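Local atomic coordinates of putative ribose operon repressor (Burkholderia thailandensis, PDB entry 3EGC), a protein that is probably a LacI-family transcriptional repressor that binds DNA and carries a sensor domain related to periplasmic sugar-binding proteins. Residues R196-E199 against G200-A204; P157-Q160 against E161-A164; E142-K145 against G146-A150. All coordinates share one frame; numbering follows the deposited sequence.

How the interactions relate
The three contacts are all local, yet their chemistry follows their depth in the fold. Interaction 1, within helix 195-208, is buried and rests on backbone hydrogen bonds, with side chains lying along the carbonyls of the preceding turn and the second subunit against part of it. Interaction 3 repeats the same helical scheme in helix 138-153, but is only partly buried and sends charged side chains to other elements. Interaction 2, at the surface, replaces the helix by a tight turn in which an arginine covers a tryptophan. Interactions 2 and 3 touch through apolar packing and a hydrogen bond from R148 to Q160, joining helix to edge strand; interaction 1 touches neither.

Interaction 1. Residues R196-E199 against G200-A204; sequences RITE and GAMQA
R196 and G200 meet through their backbones, and the link is a weak one: G200 N lies 3.3 Å from R196 O. Lacking a side chain, G200 puts no bulk on the helix beside the carbonyls of R196 and I197. One residue on, A201 N makes a shorter bond of 2.9 Å to I197 O, almost straight at the hydrogen (172°). The methyl of A201 sits close to the carbonyls of I197 and T198 and packs, like the side chain of I197, on T192.

M202 N then bonds to T198 O. The M202 side chain starts beside the same oxygen, its CG 3.4 Å from T198 O, and bends twice beyond CG (chi2 -58°, chi3 -70°), which carries the thioether away from the preceding turn; M202 also packs on F229 of the second subunit. The hydroxyl of T198 is engaged by S220, T192 and the carbonyl of S194.

Q203 N bonds to E199 O at 2.8 Å. The Q203 side chain runs alongside that carbonyl, with CD 3.6 Å from E199 O, while NE2 is held by N172. E199 leans back along the helix in the same sense, its OE1 forming a long ion pair of 3.9 Å with R196 NE. A204 continues the pattern by bonding to G200 O and packs on helix 174-181. Such successive i to i+4 bonds define the alpha-helix, here the connecting helix of a beta-alpha-beta unit between strands 189-192 and 217-221, in the Rossmann-like fold of periplasmic-binding-protein domains.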
ATOM      1  N   ARG A 196       6.469  -8.374   2.938  1.00 29.26           N
ATOM      2  CA  ARG A 196       5.811  -8.639   4.210  1.00 30.21           C
ATOM      3  C   ARG A 196       6.529  -9.742   5.011  1.00 29.20           C
ATOM      4  O   ARG A 196       6.656  -9.656   6.213  1.00 27.15           O
ATOM      5  CB  ARG A 196       4.337  -8.935   4.019  1.00 31.23           C
ATOM      6  CG  ARG A 196       3.577  -8.878   5.345  1.00 36.63           C
ATOM      7  CD  ARG A 196       2.248  -8.103   5.223  1.00 44.17           C
ATOM      8  NE  ARG A 196       2.421  -6.733   4.744  1.00 44.55           N
ATOM      9  CZ  ARG A 196       1.430  -5.976   4.283  1.00 46.94           C
ATOM     10  NH1 ARG A 196       1.703  -4.767   3.876  1.00 46.65           N
ATOM     11  NH2 ARG A 196       0.170  -6.413   4.277  1.00 46.91           N
ATOM     12  N   ILE A 197       7.056 -10.728   4.285  1.00 29.18           N
ATOM     13  CA  ILE A 197       7.937 -11.730   4.865  1.00 29.61           C
ATOM     14  C   ILE A 197       9.281 -11.138   5.262  1.00 29.55           C
ATOM     15  O   ILE A 197       9.822 -11.481   6.328  1.00 29.04           O
ATOM     16  CB  ILE A 197       8.068 -12.970   3.921  1.00 29.89           C
ATOM     17  CG1 ILE A 197       6.725 -13.716   3.909  1.00 31.58           C
ATOM     18  CG2 ILE A 197       9.206 -13.925   4.342  1.00 28.89           C
ATOM     19  CD1 ILE A 197       6.623 -14.598   2.738  1.00 34.65           C
ATOM     20  N   THR A 198       9.795 -10.235   4.424  1.00 29.09           N
ATOM     21  CA  THR A 198      11.020  -9.512   4.784  1.00 29.42           C
ATOM     22  C   THR A 198      10.861  -8.743   6.112  1.00 29.29           C
ATOM     23  O   THR A 198      11.770  -8.714   6.923  1.00 29.20           O
ATOM     24  CB  THR A 198      11.511  -8.565   3.673  1.00 28.81           C
ATOM     25  OG1 THR A 198      11.700  -9.304   2.470  1.00 28.14           O
ATOM     26  CG2 THR A 198      12.837  -7.969   4.097  1.00 29.58           C
ATOM     27  N   GLU A 199       9.678  -8.151   6.337  1.00 29.51           N
ATOM     28  CA  GLU A 199       9.392  -7.547   7.664  1.00 29.64           C
ATOM     29  C   GLU A 199       9.549  -8.596   8.796  1.00 29.39           C
ATOM     30  O   GLU A 199      10.261  -8.387   9.752  1.00 29.90           O
ATOM     31  CB  GLU A 199       7.980  -6.930   7.683  1.00 29.22           C
ATOM     32  CG  GLU A 199       7.729  -5.885   6.556  1.00 30.08           C
ATOM     33  CD  GLU A 199       6.360  -5.317   6.603  1.00 31.70           C
ATOM     34  OE1 GLU A 199       5.434  -6.025   7.091  1.00 29.43           O
ATOM     35  OE2 GLU A 199       6.204  -4.151   6.154  1.00 31.55           O
ATOM     36  N   GLY A 200       8.910  -9.751   8.665  1.00 29.64           N
ATOM     37  CA  GLY A 200       9.033 -10.814   9.667  1.00 29.98           C
ATOM     38  C   GLY A 200      10.453 -11.337   9.897  1.00 30.96           C
ATOM     39  O   GLY A 200      10.873 -11.571  11.050  1.00 31.23           O
ATOM     40  N   ALA A 201      11.213 -11.530   8.822  1.00 31.10           N
ATOM     41  CA  ALA A 201      12.674 -11.825   8.969  1.00 31.91           C
ATOM     42  C   ALA A 201      13.468 -10.710   9.680  1.00 32.01           C
ATOM     43  O   ALA A 201      14.291 -11.003  10.515  1.00 32.16           O
ATOM     44  CB  ALA A 201      13.352 -12.201   7.572  1.00 30.84           C
ATOM     45  N   MET A 202      13.190  -9.443   9.370  1.00 32.07           N
ATOM     46  CA  MET A 202      13.778  -8.336  10.135  1.00 32.36           C
ATOM     47  C   MET A 202      13.353  -8.414  11.605  1.00 32.92           C
ATOM     48  O   MET A 202      14.145  -8.228  12.480  1.00 32.34           O
ATOM     49  CB  MET A 202      13.465  -6.941   9.518  1.00 31.13           C
ATOM     50  CG  MET A 202      14.143  -6.650   8.124  1.00 32.47           C
ATOM     51  SD  MET A 202      15.996  -6.734   7.985  1.00 23.69           S
ATOM     52  CE  MET A 202      16.407  -5.284   8.946  1.00 31.24           C
ATOM     53  N   GLN A 203      12.078  -8.683  11.858  1.00 33.81           N
ATOM     54  CA  GLN A 203      11.624  -8.862  13.223  1.00 34.11           C
ATOM     55  C   GLN A 203      12.361  -9.987  13.921  1.00 34.85           C
ATOM     56  O   GLN A 203      12.800  -9.821  15.060  1.00 34.65           O
ATOM     57  CB  GLN A 203      10.111  -9.038  13.317  1.00 33.63           C
ATOM     58  CG  GLN A 203       9.372  -7.719  13.105  1.00 32.36           C
ATOM     59  CD  GLN A 203       7.980  -7.882  12.549  1.00 33.36           C
ATOM     60  OE1 GLN A 203       7.313  -6.875  12.229  1.00 34.95           O
ATOM     61  NE2 GLN A 203       7.522  -9.133  12.420  1.00 29.62           N
ATOM     62  N   ALA A 204      12.487 -11.128  13.247  1.00 34.91           N
ATOM     63  CA  ALA A 204      13.227 -12.251  13.839  1.00 35.34           C
ATOM     64  C   ALA A 204      14.663 -11.851  14.218  1.00 35.93           C
ATOM     65  O   ALA A 204      15.116 -12.159  15.280  1.00 35.14           O
ATOM     66  CB  ALA A 204      13.233 -13.469  12.920  1.00 34.59           C
TER

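Interaction 2. Residues P157-Q160 against E161-A164; sequences PVRQ and EWIA
R159 lies across the indole of W162 at a short 3-10 turn, the tight link between the loop after helix 138-153 and edge strand 163-164. Two consecutive i to i+3 hydrogen bonds make the turn: W162 N reaches R159 O at 2.8 Å and I163 N reaches Q160 O at 2.9 Å. The first also brings W162 CB close to R159 O.

The aromatic contact is a CH-pi interaction. R159 CD sits 3.7 Å from the centroid of the six-membered ring, over the face, and R159 CB lies over the indole on the same side. Bends at chi2 and chi3 of the arginine (105° and 111°) lead its aliphatic chain across the ring, and the guanidinium ends tilted to the indole and forms a salt bridge with D185. D185 O also accepts a hydrogen bond from W162 NE1, so D185 holds both partners of the CH-pi contact.

Charge plays a looser part between R159 and E161. E161 OE1 lies over one face of the guanidinium, 4.2 Å from R159 NE, too far for a salt bridge; with no N-H aimed at it, any attraction is probably one of charge alone. E161 OE1 comes closer to the aliphatic stem, 3.3 Å from R159 CG.

Apolar packing is slight: V158 and I163 meet obliquely through methyl groups and both rest on F147. Beside the CH-pi contact, P157 O approaches the indole, 3.4 Å from W162 CZ3.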
ATOM      1  N   PRO A 157      24.846 -27.617  -1.300  1.00 46.74           N
ATOM      2  CA  PRO A 157      23.781 -28.395  -0.652  1.00 46.52           C
ATOM      3  C   PRO A 157      22.836 -27.510   0.161  1.00 46.30           C
ATOM      4  O   PRO A 157      23.262 -26.509   0.719  1.00 46.35           O
ATOM      5  CB  PRO A 157      24.553 -29.335   0.296  1.00 46.76           C
ATOM      6  CG  PRO A 157      25.882 -28.661   0.537  1.00 46.51           C
ATOM      7  CD  PRO A 157      26.172 -27.820  -0.674  1.00 46.76           C
ATOM      8  N   VAL A 158      21.577 -27.902   0.254  1.00 45.92           N
ATOM      9  CA  VAL A 158      20.598 -27.159   1.024  1.00 46.03           C
ATOM     10  C   VAL A 158      19.968 -28.008   2.091  1.00 45.82           C
ATOM     11  O   VAL A 158      19.359 -29.005   1.797  1.00 46.05           O
ATOM     12  CB  VAL A 158      19.482 -26.565   0.125  1.00 46.02           C
ATOM     13  CG1 VAL A 158      19.151 -27.481  -0.965  1.00 46.80           C
ATOM     14  CG2 VAL A 158      18.236 -26.261   0.930  1.00 46.58           C
ATOM     15  N   ARG A 159      20.113 -27.594   3.343  1.00 45.61           N
ATOM     16  CA  ARG A 159      19.432 -28.269   4.437  1.00 46.09           C
ATOM     17  C   ARG A 159      17.977 -27.816   4.482  1.00 45.91           C
ATOM     18  O   ARG A 159      17.719 -26.604   4.522  1.00 45.91           O
ATOM     19  CB  ARG A 159      20.079 -27.945   5.779  1.00 46.17           C
ATOM     20  CG  ARG A 159      21.272 -28.825   6.113  1.00 47.83           C
ATOM     21  CD  ARG A 159      22.563 -28.097   5.952  1.00 50.12           C
ATOM     22  NE  ARG A 159      23.241 -27.835   7.224  1.00 52.50           N
ATOM     23  CZ  ARG A 159      24.068 -28.705   7.815  1.00 54.67           C
ATOM     24  NH1 ARG A 159      24.698 -28.393   8.936  1.00 56.07           N
ATOM     25  NH2 ARG A 159      24.277 -29.898   7.268  1.00 54.06           N
ATOM     26  N   GLN A 160      17.059 -28.787   4.514  1.00 44.96           N
ATOM     27  CA  GLN A 160      15.640 -28.534   4.681  1.00 44.93           C
ATOM     28  C   GLN A 160      15.352 -27.596   5.811  1.00 44.26           C
ATOM     29  O   GLN A 160      14.435 -26.804   5.677  1.00 44.21           O
ATOM     30  CB  GLN A 160      14.827 -29.817   4.929  1.00 44.76           C
ATOM     31  CG  GLN A 160      13.991 -30.321   3.756  1.00 46.80           C
ATOM     32  CD  GLN A 160      13.020 -29.280   3.178  1.00 47.69           C
ATOM     33  OE1 GLN A 160      12.877 -29.183   1.967  1.00 49.61           O
ATOM     34  NE2 GLN A 160      12.385 -28.496   4.037  1.00 47.81           N
ATOM     35  N   GLU A 161      16.097 -27.714   6.916  1.00 43.43           N
ATOM     36  CA  GLU A 161      15.877 -26.867   8.086  1.00 42.82           C
ATOM     37  C   GLU A 161      16.244 -25.362   7.834  1.00 42.44           C
ATOM     38  O   GLU A 161      16.062 -24.493   8.717  1.00 42.21           O
ATOM     39  CB  GLU A 161      16.613 -27.412   9.299  1.00 43.25           C
ATOM     40  CG  GLU A 161      18.134 -27.542   9.120  1.00 44.49           C
ATOM     41  CD  GLU A 161      18.574 -28.929   8.662  1.00 46.46           C
ATOM     42  OE1 GLU A 161      19.730 -29.248   9.001  1.00 48.58           O
ATOM     43  OE2 GLU A 161      17.819 -29.659   7.985  1.00 42.98           O
ATOM     44  N   TRP A 162      16.756 -25.077   6.633  1.00 41.13           N
ATOM     45  CA  TRP A 162      17.039 -23.710   6.205  1.00 40.72           C
ATOM     46  C   TRP A 162      15.778 -23.093   5.513  1.00 39.88           C
ATOM     47  O   TRP A 162      15.729 -21.887   5.227  1.00 39.31           O
ATOM     48  CB  TRP A 162      18.246 -23.668   5.248  1.00 40.87           C
ATOM     49  CG  TRP A 162      19.574 -24.019   5.875  1.00 42.61           C
ATOM     50  CD1 TRP A 162      19.861 -24.090   7.211  1.00 42.25           C
ATOM     51  CD2 TRP A 162      20.815 -24.290   5.176  1.00 42.60           C
ATOM     52  NE1 TRP A 162      21.180 -24.420   7.383  1.00 43.64           N
ATOM     53  CE2 TRP A 162      21.789 -24.550   6.154  1.00 43.20           C
ATOM     54  CE3 TRP A 162      21.180 -24.344   3.815  1.00 43.63           C
ATOM     55  CZ2 TRP A 162      23.124 -24.841   5.824  1.00 43.23           C
ATOM     56  CZ3 TRP A 162      22.481 -24.658   3.478  1.00 43.74           C
ATOM     57  CH2 TRP A 162      23.447 -24.913   4.475  1.00 43.81           C
ATOM     58  N   ILE A 163      14.790 -23.948   5.239  1.00 39.14           N
ATOM     59  CA  ILE A 163      13.543 -23.556   4.563  1.00 38.54           C
ATOM     60  C   ILE A 163      12.389 -23.349   5.559  1.00 38.26           C
ATOM     61  O   ILE A 163      12.172 -24.156   6.449  1.00 37.92           O
ATOM     62  CB  ILE A 163      13.092 -24.607   3.535  1.00 38.54           C
ATOM     63  CG1 ILE A 163      14.282 -25.103   2.668  1.00 39.44           C
ATOM     64  CG2 ILE A 163      11.949 -24.062   2.640  1.00 37.28           C
ATOM     65  CD1 ILE A 163      14.594 -24.276   1.512  1.00 39.10           C
ATOM     66  N   ALA A 164      11.647 -22.272   5.405  1.00 37.46           N
ATOM     67  CA  ALA A 164      10.452 -22.083   6.248  1.00 37.92           C
ATOM     68  C   ALA A 164       9.338 -21.490   5.391  1.00 38.05           C
ATOM     69  O   ALA A 164       9.604 -20.683   4.498  1.00 36.27           O
ATOM     70  CB  ALA A 164      10.725 -21.208   7.436  1.00 36.81           C
TER

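Interaction 3. Residues E142-K145 against G146-A150; sequences ERLK and GFRAA
F147 CB lies 3.2 Å from L144 O. With CG anti to the backbone N (chi1 163°), the F147 ring leads away from the preceding turn and presents its edge, in plane, to L144 O. The same oxygen accepts R148 N at 3.0 Å, while R148 CG passes 3.6 Å from it. Thus one carbonyl serves a hydrogen bond and lies against two side chains.

Three further i to i+4 bonds flank this site: G146 N to E142 O, F147 N to R143 O and A149 N to K145 O. The methyl of A149 lies 3.4 Å from K145 O.

Farther out, F147 packs on V117 of helix 109-122 and I128 of strand 128-131, and L144 covers A130. E142 forms a salt bridge with R266 and a hydrogen bond with N109, whereas R143 reaches N109 and the carbonyl of S193 and makes a cation-pi contact with F221. R148 NH2 hydrogen-bonds Q160 OE1. Inside the helix the chemistry is backbone bonding, while the charged ends of E142, R143 and R148 bond to other elements; this implies that helix 138-153 is tied to its surroundings both by those polar bonds and by the apolar packing of L144, F147 and A150.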
ATOM      1  N   GLU A 142       7.177 -21.432  -6.618  1.00 34.11           N
ATOM      2  CA  GLU A 142       8.067 -21.066  -7.691  1.00 34.12           C
ATOM      3  C   GLU A 142       9.305 -20.319  -7.197  1.00 33.81           C
ATOM      4  O   GLU A 142      10.387 -20.476  -7.733  1.00 33.40           O
ATOM      5  CB  GLU A 142       7.341 -20.252  -8.749  1.00 33.67           C
ATOM      6  CG  GLU A 142       6.427 -21.022  -9.648  1.00 32.42           C
ATOM      7  CD  GLU A 142       5.683 -20.074 -10.588  1.00 33.18           C
ATOM      8  OE1 GLU A 142       4.904 -20.553 -11.423  1.00 35.62           O
ATOM      9  OE2 GLU A 142       5.875 -18.843 -10.486  1.00 31.51           O
ATOM     10  N   ARG A 143       9.139 -19.521  -6.161  1.00 33.84           N
ATOM     11  CA  ARG A 143      10.253 -18.781  -5.579  1.00 33.87           C
ATOM     12  C   ARG A 143      11.213 -19.730  -4.859  1.00 34.15           C
ATOM     13  O   ARG A 143      12.440 -19.565  -4.949  1.00 32.87           O
ATOM     14  CB  ARG A 143       9.769 -17.663  -4.683  1.00 33.27           C
ATOM     15  CG  ARG A 143       9.162 -16.515  -5.514  1.00 34.13           C
ATOM     16  CD  ARG A 143       8.355 -15.461  -4.714  1.00 29.98           C
ATOM     17  NE  ARG A 143       7.524 -14.769  -5.682  1.00 28.19           N
ATOM     18  CZ  ARG A 143       6.626 -13.835  -5.431  1.00 29.16           C
ATOM     19  NH1 ARG A 143       6.384 -13.399  -4.186  1.00 25.67           N
ATOM     20  NH2 ARG A 143       5.951 -13.350  -6.470  1.00 29.53           N
ATOM     21  N   LEU A 144      10.647 -20.780  -4.252  1.00 33.91           N
ATOM     22  CA  LEU A 144      11.469 -21.843  -3.650  1.00 35.06           C
ATOM     23  C   LEU A 144      12.254 -22.644  -4.698  1.00 34.79           C
ATOM     24  O   LEU A 144      13.458 -22.893  -4.545  1.00 34.42           O
ATOM     25  CB  LEU A 144      10.627 -22.767  -2.799  1.00 34.67           C
ATOM     26  CG  LEU A 144      11.288 -23.398  -1.593  1.00 36.76           C
ATOM     27  CD1 LEU A 144      11.743 -22.309  -0.608  1.00 35.24           C
ATOM     28  CD2 LEU A 144      10.350 -24.463  -0.896  1.00 37.84           C
ATOM     29  N   LYS A 145      11.576 -23.008  -5.782  1.00 34.35           N
ATOM     30  CA  LYS A 145      12.213 -23.660  -6.935  1.00 34.97           C
ATOM     31  C   LYS A 145      13.433 -22.899  -7.529  1.00 34.91           C
ATOM     32  O   LYS A 145      14.453 -23.521  -7.890  1.00 34.54           O
ATOM     33  CB  LYS A 145      11.178 -23.885  -8.031  1.00 34.88           C
ATOM     34  CG  LYS A 145      11.712 -24.426  -9.318  1.00 34.62           C
ATOM     35  CD  LYS A 145      10.571 -24.781 -10.287  1.00 36.15           C
ATOM     36  CE  LYS A 145      11.156 -25.282 -11.620  1.00 39.00           C
ATOM     37  NZ  LYS A 145      10.137 -25.561 -12.680  1.00 38.16           N
ATOM     38  N   GLY A 146      13.310 -21.567  -7.621  1.00 34.12           N
ATOM     39  CA  GLY A 146      14.394 -20.724  -8.112  1.00 34.13           C
ATOM     40  C   GLY A 146      15.582 -20.756  -7.178  1.00 33.85           C
ATOM     41  O   GLY A 146      16.735 -20.829  -7.605  1.00 33.36           O
ATOM     42  N   PHE A 147      15.280 -20.758  -5.889  1.00 34.12           N
ATOM     43  CA  PHE A 147      16.284 -20.908  -4.879  1.00 34.96           C
ATOM     44  C   PHE A 147      17.057 -22.225  -5.044  1.00 35.39           C
ATOM     45  O   PHE A 147      18.290 -22.236  -5.126  1.00 35.06           O
ATOM     46  CB  PHE A 147      15.663 -20.768  -3.523  1.00 34.73           C
ATOM     47  CG  PHE A 147      16.515 -21.297  -2.401  1.00 35.90           C
ATOM     48  CD1 PHE A 147      17.571 -20.529  -1.900  1.00 35.53           C
ATOM     49  CD2 PHE A 147      16.253 -22.541  -1.837  1.00 37.06           C
ATOM     50  CE1 PHE A 147      18.324 -20.945  -0.866  1.00 36.94           C
ATOM     51  CE2 PHE A 147      17.036 -22.998  -0.789  1.00 38.69           C
ATOM     52  CZ  PHE A 147      18.068 -22.180  -0.282  1.00 38.59           C
ATOM     53  N   ARG A 148      16.335 -23.315  -5.197  1.00 36.17           N
ATOM     54  CA  ARG A 148      16.967 -24.629  -5.265  1.00 37.06           C
ATOM     55  C   ARG A 148      17.801 -24.756  -6.529  1.00 37.42           C
ATOM     56  O   ARG A 148      18.864 -25.419  -6.520  1.00 37.81           O
ATOM     57  CB  ARG A 148      15.951 -25.764  -5.206  1.00 36.73           C
ATOM     58  CG  ARG A 148      15.240 -25.938  -3.865  1.00 38.60           C
ATOM     59  CD  ARG A 148      14.400 -27.257  -3.917  1.00 42.30           C
ATOM     60  NE  ARG A 148      13.514 -27.411  -2.759  1.00 44.99           N
ATOM     61  CZ  ARG A 148      13.880 -27.973  -1.610  1.00 44.98           C
ATOM     62  NH1 ARG A 148      15.141 -28.431  -1.446  1.00 43.58           N
ATOM     63  NH2 ARG A 148      12.997 -28.039  -0.622  1.00 45.06           N
ATOM     64  N   ALA A 149      17.329 -24.140  -7.610  1.00 37.12           N
ATOM     65  CA  ALA A 149      18.009 -24.260  -8.870  1.00 36.61           C
ATOM     66  C   ALA A 149      19.328 -23.494  -8.809  1.00 36.96           C
ATOM     67  O   ALA A 149      20.314 -23.920  -9.400  1.00 37.48           O
ATOM     68  CB  ALA A 149      17.133 -23.760 -10.022  1.00 36.31           C
ATOM     69  N   ALA A 150      19.343 -22.369  -8.107  1.00 36.55           N
ATOM     70  CA  ALA A 150      20.572 -21.574  -7.965  1.00 37.09           C
ATOM     71  C   ALA A 150      21.586 -22.330  -7.102  1.00 37.18           C
ATOM     72  O   ALA A 150      22.750 -22.410  -7.407  1.00 37.00           O
ATOM     73  CB  ALA A 150      20.268 -20.191  -7.312  1.00 36.46           C
TER